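Local coordinates for protein GRMZM2G135359 pseudokinase (Zea mays, PDB 6CPY) that is a membrane-spanning receptor-like pseudokinase of maize, seen here as its kinase-fold domain without nucleotide, that may bind ATP but probably has little or no phosphotransfer activity, at residues A68-L73 / M120-A125; C54-G59 / S189-W194; Q87-I92 / Y109-H114. All coordinates share one frame; numbering follows the deposited sequence.

Interaction 1: residues A68-L73 / M120-A125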
loop_
_atom_site.group_PDB
_atom_site.type_symbol
_atom_site.label_atom_id
_atom_site.label_comp_id
_atom_site.label_asym_id
_atom_site.label_seq_id
_atom_site.Cartn_x
_atom_site.Cartn_y
_atom_site.Cartn_z
ATOM N N ALA A 68 -9.897 -2.091 -9.327
ATOM C CA ALA A 68 -8.803 -1.388 -9.934
ATOM C C ALA A 68 -7.952 -2.462 -10.576
ATOM O O ALA A 68 -7.508 -3.402 -9.900
ATOM C CB ALA A 68 -8.013 -0.624 -8.891
ATOM N N VAL A 69 -7.723 -2.313 -11.871
ATOM C CA VAL A 69 -7.024 -3.319 -12.648
ATOM C C VAL A 69 -5.636 -2.812 -12.972
ATOM O O VAL A 69 -5.492 -1.787 -13.625
ATOM C CB VAL A 69 -7.808 -3.630 -13.924
ATOM C CG1 VAL A 69 -7.051 -4.611 -14.804
ATOM C CG2 VAL A 69 -9.186 -4.157 -13.548
ATOM N N ALA A 70 -4.618 -3.524 -12.490
ATOM C CA ALA A 70 -3.227 -3.184 -12.759
ATOM C C ALA A 70 -2.791 -3.989 -13.969
ATOM O O ALA A 70 -2.852 -5.219 -13.944
ATOM C CB ALA A 70 -2.350 -3.510 -11.557
ATOM N N SER A 71 -2.343 -3.292 -15.015
ATOM C CA SER A 71 -2.041 -3.909 -16.297
ATOM C C SER A 71 -0.602 -3.608 -16.672
ATOM O O SER A 71 -0.149 -2.459 -16.567
ATOM C CB SER A 71 -2.985 -3.376 -17.384
ATOM O OG SER A 71 -2.732 -3.965 -18.659
ATOM N N SER A 72 0.111 -4.643 -17.109
ATOM C CA SER A 72 1.482 -4.505 -17.563
ATOM C C SER A 72 1.574 -3.509 -18.710
ATOM O O SER A 72 0.639 -3.360 -19.492
ATOM C CB SER A 72 2.019 -5.868 -18.032
ATOM O OG SER A 72 3.371 -5.760 -18.474
ATOM N N LEU A 73 2.715 -2.843 -18.812
ATOM C CA LEU A 73 2.988 -1.953 -19.932
ATOM C C LEU A 73 3.399 -2.744 -21.177
ATOM O O LEU A 73 3.398 -2.201 -22.280
ATOM C CB LEU A 73 4.084 -0.956 -19.564
ATOM C CG LEU A 73 3.833 -0.112 -18.308
ATOM C CD1 LEU A 73 5.045 0.766 -18.008
ATOM C CD2 LEU A 73 2.571 0.720 -18.465
ATOM N N MET A 120 -3.656 -7.829 -12.938
ATOM C CA MET A 120 -4.032 -8.212 -11.599
ATOM C C MET A 120 -5.176 -7.307 -11.202
ATOM O O MET A 120 -5.156 -6.108 -11.495
ATOM C CB MET A 120 -2.842 -8.054 -10.636
ATOM C CG MET A 120 -1.754 -9.078 -10.923
ATOM S SD MET A 120 -0.345 -8.982 -9.809
ATOM C CE MET A 120 0.882 -9.875 -10.774
ATOM N N VAL A 121 -6.184 -7.900 -10.580
ATOM C CA VAL A 121 -7.422 -7.217 -10.257
ATOM C C VAL A 121 -7.471 -6.975 -8.748
ATOM O O VAL A 121 -7.436 -7.917 -7.961
ATOM C CB VAL A 121 -8.643 -8.053 -10.685
ATOM C CG1 VAL A 121 -9.950 -7.352 -10.319
ATOM C CG2 VAL A 121 -8.572 -8.376 -12.164
ATOM N N PHE A 122 -7.594 -5.704 -8.358
ATOM C CA PHE A 122 -7.569 -5.333 -6.956
ATOM C C PHE A 122 -8.849 -4.648 -6.528
ATOM O O PHE A 122 -9.610 -4.142 -7.361
ATOM C CB PHE A 122 -6.410 -4.381 -6.699
ATOM C CG PHE A 122 -5.066 -5.011 -6.855
ATOM C CD1 PHE A 122 -4.505 -5.741 -5.813
ATOM C CD2 PHE A 122 -4.351 -4.861 -8.027
ATOM C CE1 PHE A 122 -3.261 -6.322 -5.953
ATOM C CE2 PHE A 122 -3.111 -5.434 -8.168
ATOM C CZ PHE A 122 -2.562 -6.165 -7.132
ATOM N N GLU A 123 -9.066 -4.617 -5.217
ATOM C CA GLU A 123 -10.132 -3.792 -4.632
ATOM C C GLU A 123 -9.958 -2.341 -5.053
ATOM O O GLU A 123 -8.832 -1.850 -5.149
ATOM C CB GLU A 123 -10.094 -3.856 -3.109
ATOM C CG GLU A 123 -10.520 -5.186 -2.535
ATOM C CD GLU A 123 -10.335 -5.271 -1.031
ATOM O OE1 GLU A 123 -9.444 -4.570 -0.493
ATOM O OE2 GLU A 123 -11.050 -6.081 -0.403
ATOM N N TYR A 124 -11.075 -1.647 -5.298
ATOM C CA TYR A 124 -11.051 -0.223 -5.671
ATOM C C TYR A 124 -11.216 0.634 -4.428
ATOM O O TYR A 124 -12.100 0.366 -3.630
ATOM C CB TYR A 124 -12.221 0.101 -6.601
ATOM C CG TYR A 124 -12.385 1.571 -6.924
ATOM C CD1 TYR A 124 -11.422 2.245 -7.660
ATOM C CD2 TYR A 124 -13.524 2.276 -6.534
ATOM C CE1 TYR A 124 -11.560 3.589 -7.964
ATOM C CE2 TYR A 124 -13.683 3.616 -6.867
ATOM C CZ TYR A 124 -12.696 4.262 -7.580
ATOM O OH TYR A 124 -12.815 5.598 -7.910
ATOM N N ALA A 125 -10.396 1.671 -4.300
ATOM C CA ALA A 125 -10.505 2.633 -3.188
ATOM C C ALA A 125 -10.981 3.972 -3.745
ATOM O O ALA A 125 -10.262 4.601 -4.506
ATOM C CB ALA A 125 -9.162 2.799 -2.514
#
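Ala68 to Ala70 pair with Phe122 to Met120 as neighbouring antiparallel strands inside the five-stranded sheet of the kinase N-lobe, a buried contact carried mainly by the backbone. Ala68 with Phe122 and Ala70 with Met120 are hydrogen-bonded pairs, and Val69 with Val121 is the non-hydrogen-bonded pair between them. Ala68 N gives its hydrogen to Phe122 O at 2.9 Å, and Phe122 N returns a bond to Ala68 O at 2.8 Å. The second pair is built likewise, with Ala70 N to Met120 O at 2.8 Å and Met120 N to Ala70 O at 2.9 Å. Met120 O also receives the CA-H of Val69, at 3.5 Å from Val69 CA.

The side chains divide by face. Val69 and Val121 share one, meeting loosely through their CG2 methyls. On the other, Ala70 CB lies in the ring plane of Phe122, at its edge, 4.0 Å from CE2. With CG anti to the carbonyl carbon (chi1 -67°), the Phe122 ring sets out over the face it shares with Ala70. Phe122 CB passes 3.5 Å from Ala68 O. Helix 82-96 packs against this face, Leu95 touching Phe122 and Tyr88 touching Met120.

At the end of the strand, Glu123 and Tyr124 correspond to the start of the kinase hinge, with Phe122 probably at the gatekeeper position. Glu123 carries its carboxylate to Lys187. The carbonyl Glu123 O is buried beside Ala68 CB without a partner in this apo model, consistent with a hinge acceptor that adenine engages in related kinases.

Interaction 2: residues C54-G59 / S189-W194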
loop_
_atom_site.group_PDB
_atom_site.type_symbol
_atom_site.label_atom_id
_atom_site.label_comp_id
_atom_site.label_asym_id
_atom_site.label_seq_id
_atom_site.Cartn_x
_atom_site.Cartn_y
_atom_site.Cartn_z
ATOM N N CYS A 54 3.144 -0.244 -14.548
ATOM C CA CYS A 54 1.728 -0.547 -14.823
ATOM C C CYS A 54 0.786 0.648 -15.029
ATOM O O CYS A 54 1.025 1.741 -14.529
ATOM C CB CYS A 54 1.151 -1.445 -13.711
ATOM S SG CYS A 54 0.459 -0.596 -12.269
ATOM N N MET A 55 -0.285 0.397 -15.781
ATOM C CA MET A 55 -1.431 1.295 -15.914
ATOM C C MET A 55 -2.493 0.801 -14.956
ATOM O O MET A 55 -2.600 -0.413 -14.762
ATOM C CB MET A 55 -2.016 1.206 -17.325
ATOM C CG MET A 55 -1.148 1.765 -18.425
ATOM S SD MET A 55 -0.941 3.546 -18.296
ATOM C CE MET A 55 -2.637 4.122 -18.311
ATOM N N LEU A 56 -3.281 1.717 -14.385
ATOM C CA LEU A 56 -4.381 1.353 -13.484
ATOM C C LEU A 56 -5.736 1.762 -14.055
ATOM O O LEU A 56 -5.990 2.947 -14.284
ATOM C CB LEU A 56 -4.205 2.014 -12.126
ATOM C CG LEU A 56 -2.944 1.595 -11.396
ATOM C CD1 LEU A 56 -2.647 2.600 -10.295
ATOM C CD2 LEU A 56 -3.109 0.184 -10.843
ATOM N N TYR A 57 -6.597 0.773 -14.270
ATOM C CA TYR A 57 -7.885 0.982 -14.912
ATOM C C TYR A 57 -9.016 0.739 -13.948
ATOM O O TYR A 57 -8.963 -0.160 -13.112
ATOM C CB TYR A 57 -8.042 0.060 -16.119
ATOM C CG TYR A 57 -7.056 0.342 -17.219
ATOM C CD1 TYR A 57 -7.199 1.464 -18.031
ATOM C CD2 TYR A 57 -5.971 -0.506 -17.448
ATOM C CE1 TYR A 57 -6.294 1.735 -19.039
ATOM C CE2 TYR A 57 -5.063 -0.246 -18.465
ATOM C CZ TYR A 57 -5.233 0.876 -19.251
ATOM O OH TYR A 57 -4.345 1.166 -20.253
ATOM N N LYS A 58 -10.062 1.544 -14.084
ATOM C CA LYS A 58 -11.252 1.380 -13.279
ATOM C C LYS A 58 -12.191 0.409 -13.976
ATOM O O LYS A 58 -12.377 0.467 -15.195
ATOM C CB LYS A 58 -11.950 2.735 -13.087
ATOM C CG LYS A 58 -13.269 2.675 -12.344
ATOM C CD LYS A 58 -13.075 2.346 -10.874
ATOM C CE LYS A 58 -14.383 1.966 -10.209
ATOM N NZ LYS A 58 -15.396 3.047 -10.289
ATOM N N GLY A 59 -12.784 -0.487 -13.196
ATOM C CA GLY A 59 -13.869 -1.303 -13.698
ATOM C C GLY A 59 -14.903 -1.624 -12.638
ATOM O O GLY A 59 -14.764 -1.250 -11.471
ATOM N N SER A 189 -1.226 -0.673 -0.473
ATOM C CA SER A 189 -1.284 -1.360 -1.773
ATOM C C SER A 189 0.054 -1.891 -2.237
ATOM O O SER A 189 1.122 -1.454 -1.784
ATOM C CB SER A 189 -1.850 -0.441 -2.839
ATOM O OG SER A 189 -0.939 0.581 -3.176
ATOM N N ASP A 190 -0.016 -2.838 -3.166
ATOM C CA ASP A 190 1.147 -3.303 -3.882
ATOM C C ASP A 190 0.737 -3.535 -5.339
ATOM O O ASP A 190 0.404 -4.658 -5.735
ATOM C CB ASP A 190 1.669 -4.580 -3.261
ATOM C CG ASP A 190 2.873 -5.148 -4.004
ATOM O OD1 ASP A 190 3.531 -4.437 -4.790
ATOM O OD2 ASP A 190 3.152 -6.332 -3.800
ATOM N N LEU A 191 0.774 -2.460 -6.111
ATOM C CA LEU A 191 0.266 -2.452 -7.485
ATOM C C LEU A 191 1.343 -2.698 -8.543
ATOM O O LEU A 191 1.033 -3.099 -9.670
ATOM C CB LEU A 191 -0.438 -1.128 -7.746
ATOM C CG LEU A 191 -1.638 -0.877 -6.827
ATOM C CD1 LEU A 191 -2.142 0.538 -6.982
ATOM C CD2 LEU A 191 -2.760 -1.872 -7.090
ATOM N N GLU A 192 2.598 -2.456 -8.183
ATOM C CA GLU A 192 3.704 -2.564 -9.122
ATOM C C GLU A 192 4.018 -4.021 -9.367
ATOM O O GLU A 192 4.041 -4.821 -8.438
ATOM C CB GLU A 192 4.945 -1.861 -8.560
ATOM C CG GLU A 192 4.808 -0.353 -8.439
ATOM C CD GLU A 192 5.486 0.407 -9.566
ATOM O OE1 GLU A 192 5.391 -0.023 -10.738
ATOM O OE2 GLU A 192 6.106 1.457 -9.277
ATOM N N PHE A 193 4.269 -4.371 -10.618
ATOM C CA PHE A 193 4.662 -5.733 -10.937
ATOM C C PHE A 193 6.060 -5.964 -10.358
ATOM O O PHE A 193 6.913 -5.071 -10.415
ATOM C CB PHE A 193 4.622 -5.971 -12.446
ATOM C CG PHE A 193 3.223 -6.063 -12.999
ATOM C CD1 PHE A 193 2.430 -4.930 -13.128
ATOM C CD2 PHE A 193 2.697 -7.283 -13.394
ATOM C CE1 PHE A 193 1.137 -5.017 -13.629
ATOM C CE2 PHE A 193 1.405 -7.373 -13.897
ATOM C CZ PHE A 193 0.623 -6.241 -14.007
ATOM N N TRP A 194 6.275 -7.143 -9.775
ATOM C CA TRP A 194 7.539 -7.470 -9.093
ATOM C C TRP A 194 8.688 -7.674 -10.088
ATOM O O TRP A 194 9.128 -8.805 -10.310
ATOM C CB TRP A 194 7.372 -8.739 -8.237
ATOM C CG TRP A 194 6.496 -8.594 -7.016
ATOM C CD1 TRP A 194 5.696 -7.531 -6.684
ATOM C CD2 TRP A 194 6.310 -9.570 -5.986
ATOM N NE1 TRP A 194 5.037 -7.785 -5.502
ATOM C CE2 TRP A 194 5.400 -9.029 -5.052
ATOM C CE3 TRP A 194 6.838 -10.849 -5.755
ATOM C CZ2 TRP A 194 4.999 -9.727 -3.907
ATOM C CZ3 TRP A 194 6.441 -11.539 -4.622
ATOM C CH2 TRP A 194 5.531 -10.975 -3.710
#
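Cys54 and Leu56, on one strand of the N-lobe sheet, meet Leu191 and Phe193 through apolar packing, and no hydrogen bond crosses between the two segments. Leu56 and Leu191 lie crosswise, their CD1 methyls 3.9 Å apart; Leu191 CD1 also reaches Leu56 CD2 at 4.0 Å, so that one methyl rests against both branches of its partner. Cys54 CB meets Phe193 at the edge of the ring and in its plane, 3.6 Å from CE1. The sulfur takes a separate course: chi1 of 88° puts SG between the backbone N and the carbonyl carbon, where it lies 3.7 Å from Leu191 O as a packing contact. Tyr179 touches both leucines from strand 178-180, and Tyr88 of helix 82-96 touches Phe193.

Polar bonds lie within the loop or tie it to the residues just before the strand. Trp194 NE1 donates to the syn lone pair of Asp190 OD2 at 2.9 Å, with an N-H...O angle of 165°. The acceptor lies practically in the indole plane, which favours the observed turn of the indole, while a salt bridge from Arg171 to Asp190 OD1 helps set the carboxylate. Glu192 bends its carboxylate back toward the strand's start, where OE1 bonds Thr53 OG1 and OE2 bonds Ser52 OG.

By sequence, Asp190-Leu191-Glu192 stands where kinases carry the DFG motif, and Cys54 closes the segment matching the glycine-rich loop. Leu56 matches the residue that lines the adenine pocket in active kinases. Leu191, at the DFG phenylalanine position, touches Leu56 and the probable gatekeeper Phe122, consistent with its side chain reaching into the nucleotide cleft, an arrangement belonging to the DFG region and roof of a kinase-fold active site.

Interaction 3: residues Q87-I92 / Y109-H114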
loop_
_atom_site.group_PDB
_atom_site.type_symbol
_atom_site.label_atom_id
_atom_site.label_comp_id
_atom_site.label_asym_id
_atom_site.label_seq_id
_atom_site.Cartn_x
_atom_site.Cartn_y
_atom_site.Cartn_z
ATOM N N GLN A 87 7.799 -14.012 -12.139
ATOM C CA GLN A 87 7.545 -12.976 -11.137
ATOM C C GLN A 87 6.067 -12.599 -11.046
ATOM O O GLN A 87 5.569 -12.243 -9.983
ATOM C CB GLN A 87 8.384 -11.734 -11.433
ATOM C CG GLN A 87 9.872 -11.945 -11.191
ATOM C CD GLN A 87 10.195 -12.172 -9.716
ATOM O OE1 GLN A 87 10.501 -13.290 -9.302
ATOM N NE2 GLN A 87 10.107 -11.112 -8.916
ATOM N N TYR A 88 5.379 -12.667 -12.181
ATOM C CA TYR A 88 3.939 -12.440 -12.233
ATOM C C TYR A 88 3.187 -13.477 -11.400
ATOM O O TYR A 88 2.346 -13.139 -10.572
ATOM C CB TYR A 88 3.478 -12.455 -13.698
ATOM C CG TYR A 88 1.984 -12.345 -13.920
ATOM C CD1 TYR A 88 1.357 -11.092 -13.983
ATOM C CD2 TYR A 88 1.204 -13.472 -14.099
ATOM C CE1 TYR A 88 0.002 -10.984 -14.205
ATOM C CE2 TYR A 88 -0.162 -13.372 -14.312
ATOM C CZ TYR A 88 -0.758 -12.130 -14.361
ATOM O OH TYR A 88 -2.115 -12.051 -14.580
ATOM N N ARG A 89 3.484 -14.756 -11.613
ATOM C CA ARG A 89 2.802 -15.808 -10.858
ATOM C C ARG A 89 3.182 -15.760 -9.383
ATOM O O ARG A 89 2.340 -15.981 -8.523
ATOM C CB ARG A 89 3.110 -17.192 -11.438
ATOM C CG ARG A 89 2.578 -17.372 -12.847
ATOM C CD ARG A 89 2.746 -18.796 -13.349
ATOM N NE ARG A 89 1.905 -19.000 -14.529
ATOM C CZ ARG A 89 1.218 -20.108 -14.811
ATOM N NH1 ARG A 89 1.243 -21.167 -14.003
ATOM N NH2 ARG A 89 0.482 -20.148 -15.916
ATOM N N LYS A 90 4.450 -15.476 -9.111
ATOM C CA LYS A 90 4.963 -15.385 -7.746
ATOM C C LYS A 90 4.240 -14.294 -6.964
ATOM O O LYS A 90 3.806 -14.512 -5.843
ATOM C CB LYS A 90 6.464 -15.093 -7.794
ATOM C CG LYS A 90 7.180 -15.049 -6.452
ATOM C CD LYS A 90 8.682 -15.189 -6.668
ATOM C CE LYS A 90 9.062 -16.615 -7.055
ATOM N NZ LYS A 90 9.925 -16.665 -8.267
ATOM N N LYS A 91 4.097 -13.122 -7.568
ATOM C CA LYS A 91 3.360 -12.037 -6.919
ATOM C C LYS A 91 1.926 -12.450 -6.597
ATOM O O LYS A 91 1.440 -12.210 -5.500
ATOM C CB LYS A 91 3.361 -10.766 -7.776
ATOM C CG LYS A 91 2.501 -9.667 -7.162
ATOM C CD LYS A 91 2.582 -8.344 -7.883
ATOM C CE LYS A 91 1.739 -7.325 -7.132
ATOM N NZ LYS A 91 1.734 -5.997 -7.793
ATOM N N ILE A 92 1.237 -13.066 -7.557
ATOM C CA ILE A 92 -0.149 -13.467 -7.345
ATOM C C ILE A 92 -0.274 -14.492 -6.211
ATOM O O ILE A 92 -1.143 -14.368 -5.351
ATOM C CB ILE A 92 -0.784 -14.011 -8.638
ATOM C CG1 ILE A 92 -1.023 -12.851 -9.615
ATOM C CG2 ILE A 92 -2.074 -14.766 -8.321
ATOM C CD1 ILE A 92 -1.279 -13.266 -11.043
ATOM N N TYR A 109 -7.040 -12.359 -11.335
ATOM C CA TYR A 109 -5.968 -12.074 -12.274
ATOM C C TYR A 109 -6.427 -12.480 -13.668
ATOM O O TYR A 109 -7.399 -13.218 -13.802
ATOM C CB TYR A 109 -4.686 -12.797 -11.878
ATOM C CG TYR A 109 -4.765 -14.293 -12.022
ATOM C CD1 TYR A 109 -5.234 -15.081 -10.987
ATOM C CD2 TYR A 109 -4.395 -14.912 -13.211
ATOM C CE1 TYR A 109 -5.332 -16.458 -11.123
ATOM C CE2 TYR A 109 -4.487 -16.291 -13.352
ATOM C CZ TYR A 109 -4.951 -17.052 -12.298
ATOM O OH TYR A 109 -5.042 -18.422 -12.413
ATOM N N CYS A 110 -5.760 -11.964 -14.688
ATOM C CA CYS A 110 -6.077 -12.363 -16.060
ATOM C C CYS A 110 -4.811 -12.401 -16.891
ATOM O O CYS A 110 -4.075 -11.402 -17.009
ATOM C CB CYS A 110 -7.121 -11.442 -16.683
ATOM S SG CYS A 110 -7.384 -11.705 -18.464
ATOM N N GLU A 111 -4.548 -13.589 -17.420
ATOM C CA GLU A 111 -3.522 -13.817 -18.399
ATOM C C GLU A 111 -4.253 -14.235 -19.659
ATOM O O GLU A 111 -5.069 -15.169 -19.634
ATOM C CB GLU A 111 -2.628 -14.989 -18.020
ATOM C CG GLU A 111 -1.900 -14.872 -16.718
ATOM C CD GLU A 111 -0.731 -15.833 -16.685
ATOM O OE1 GLU A 111 0.382 -15.385 -16.982
ATOM O OE2 GLU A 111 -0.943 -17.035 -16.428
ATOM N N GLU A 112 -3.951 -13.560 -20.748
ATOM C CA GLU A 112 -4.531 -13.884 -22.048
ATOM C C GLU A 112 -3.465 -13.558 -23.051
ATOM O O GLU A 112 -2.742 -12.572 -22.885
ATOM C CB GLU A 112 -5.812 -13.074 -22.295
ATOM C CG GLU A 112 -6.366 -13.133 -23.715
ATOM C CD GLU A 112 -6.718 -14.530 -24.162
ATOM O OE1 GLU A 112 -7.481 -15.210 -23.437
ATOM O OE2 GLU A 112 -6.232 -14.949 -25.244
ATOM N N GLU A 113 -3.341 -14.395 -24.081
ATOM C CA GLU A 113 -2.303 -14.209 -25.100
ATOM C C GLU A 113 -2.777 -13.373 -26.272
ATOM O O GLU A 113 -1.957 -12.742 -26.934
ATOM C CB GLU A 113 -1.792 -15.560 -25.614
ATOM C CG GLU A 113 -1.066 -16.402 -24.574
ATOM C CD GLU A 113 0.056 -15.635 -23.887
ATOM O OE1 GLU A 113 0.910 -15.050 -24.593
ATOM O OE2 GLU A 113 0.069 -15.610 -22.635
ATOM N N HIS A 114 -4.086 -13.367 -26.534
ATOM C CA HIS A 114 -4.637 -12.680 -27.703
ATOM C C HIS A 114 -5.806 -11.749 -27.364
ATOM O O HIS A 114 -6.926 -12.231 -27.161
ATOM C CB HIS A 114 -5.096 -13.730 -28.728
ATOM C CG HIS A 114 -4.096 -14.816 -28.958
ATOM N ND1 HIS A 114 -4.279 -16.107 -28.513
ATOM C CD2 HIS A 114 -2.890 -14.799 -29.573
ATOM C CE1 HIS A 114 -3.230 -16.839 -28.844
ATOM N NE2 HIS A 114 -2.373 -16.069 -29.488
#
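The Tyr88 ring carries Ile92 CD1 on one face, 3.4 Å above its plane and offset toward the rim, while Glu111 approaches it obliquely from the facing strand. Tyr88 and Glu111 run antiparallel past one another, with ring and carboxylate planes 23° apart. Glu111 CG comes within 3.3 Å of Tyr88 CE2, and OE1 follows at 3.4 Å from the same carbon. The second ring, Tyr109, has Tyr88 OH at its edge, near its plane. Ile92 links the two aromatics: its CD1, while over Tyr88, also sits 3.5 Å from Tyr109 CB, and the Ile92 and Tyr109 side chains lie crosswise.

At the solvent side, the extended chain of Arg89 brings NH2 to 3.5 Å from Glu111 OE2, a salt bridge whose hydrogen bond is weak. Their planes are 64° apart. Glu111 OE1 has its stronger partner in Arg118, and Arg89 NE also forms a salt bridge with Glu85, whose carboxylate lies close to that of Glu111; the two arginines probably offset the repulsion. Tyr88 OH hydrogen-bonds outside, to Val119 O.

Thus helix 82-96, the counterpart of kinase helix C, lies against outer strand 106-112 mainly by packing of Tyr88, Ile92 and Tyr109 and of the Glu111 side chain against the Tyr88 ring; the Arg89-Glu111 pair probably adds little directional hold, since its bond is long and bent.

In the fold
All three contacts belong to the kinase N-lobe and the cleft beneath it. Interactions 1 and 2 are buried and share the sheet: strands 54-60 and 66-72 are neighbours, joined by the Val69-Tyr57 and Ser71-Met55 backbone bonds. Yet interaction 1 is held by backbone hydrogen bonds, whereas interaction 2 joins strand to loop mainly by apolar side chains, with no hydrogen bond between its two segments. Interaction 3, nearer the surface, mixes packing with a weak salt bridge. Helix 82-96 ties it to the others. Met120 CE packs on Tyr88 CD1 at 3.5 Å, and Lys91 NZ bonds Asp190 O and Glu192 O, fastening the helix to the loop of interaction 2.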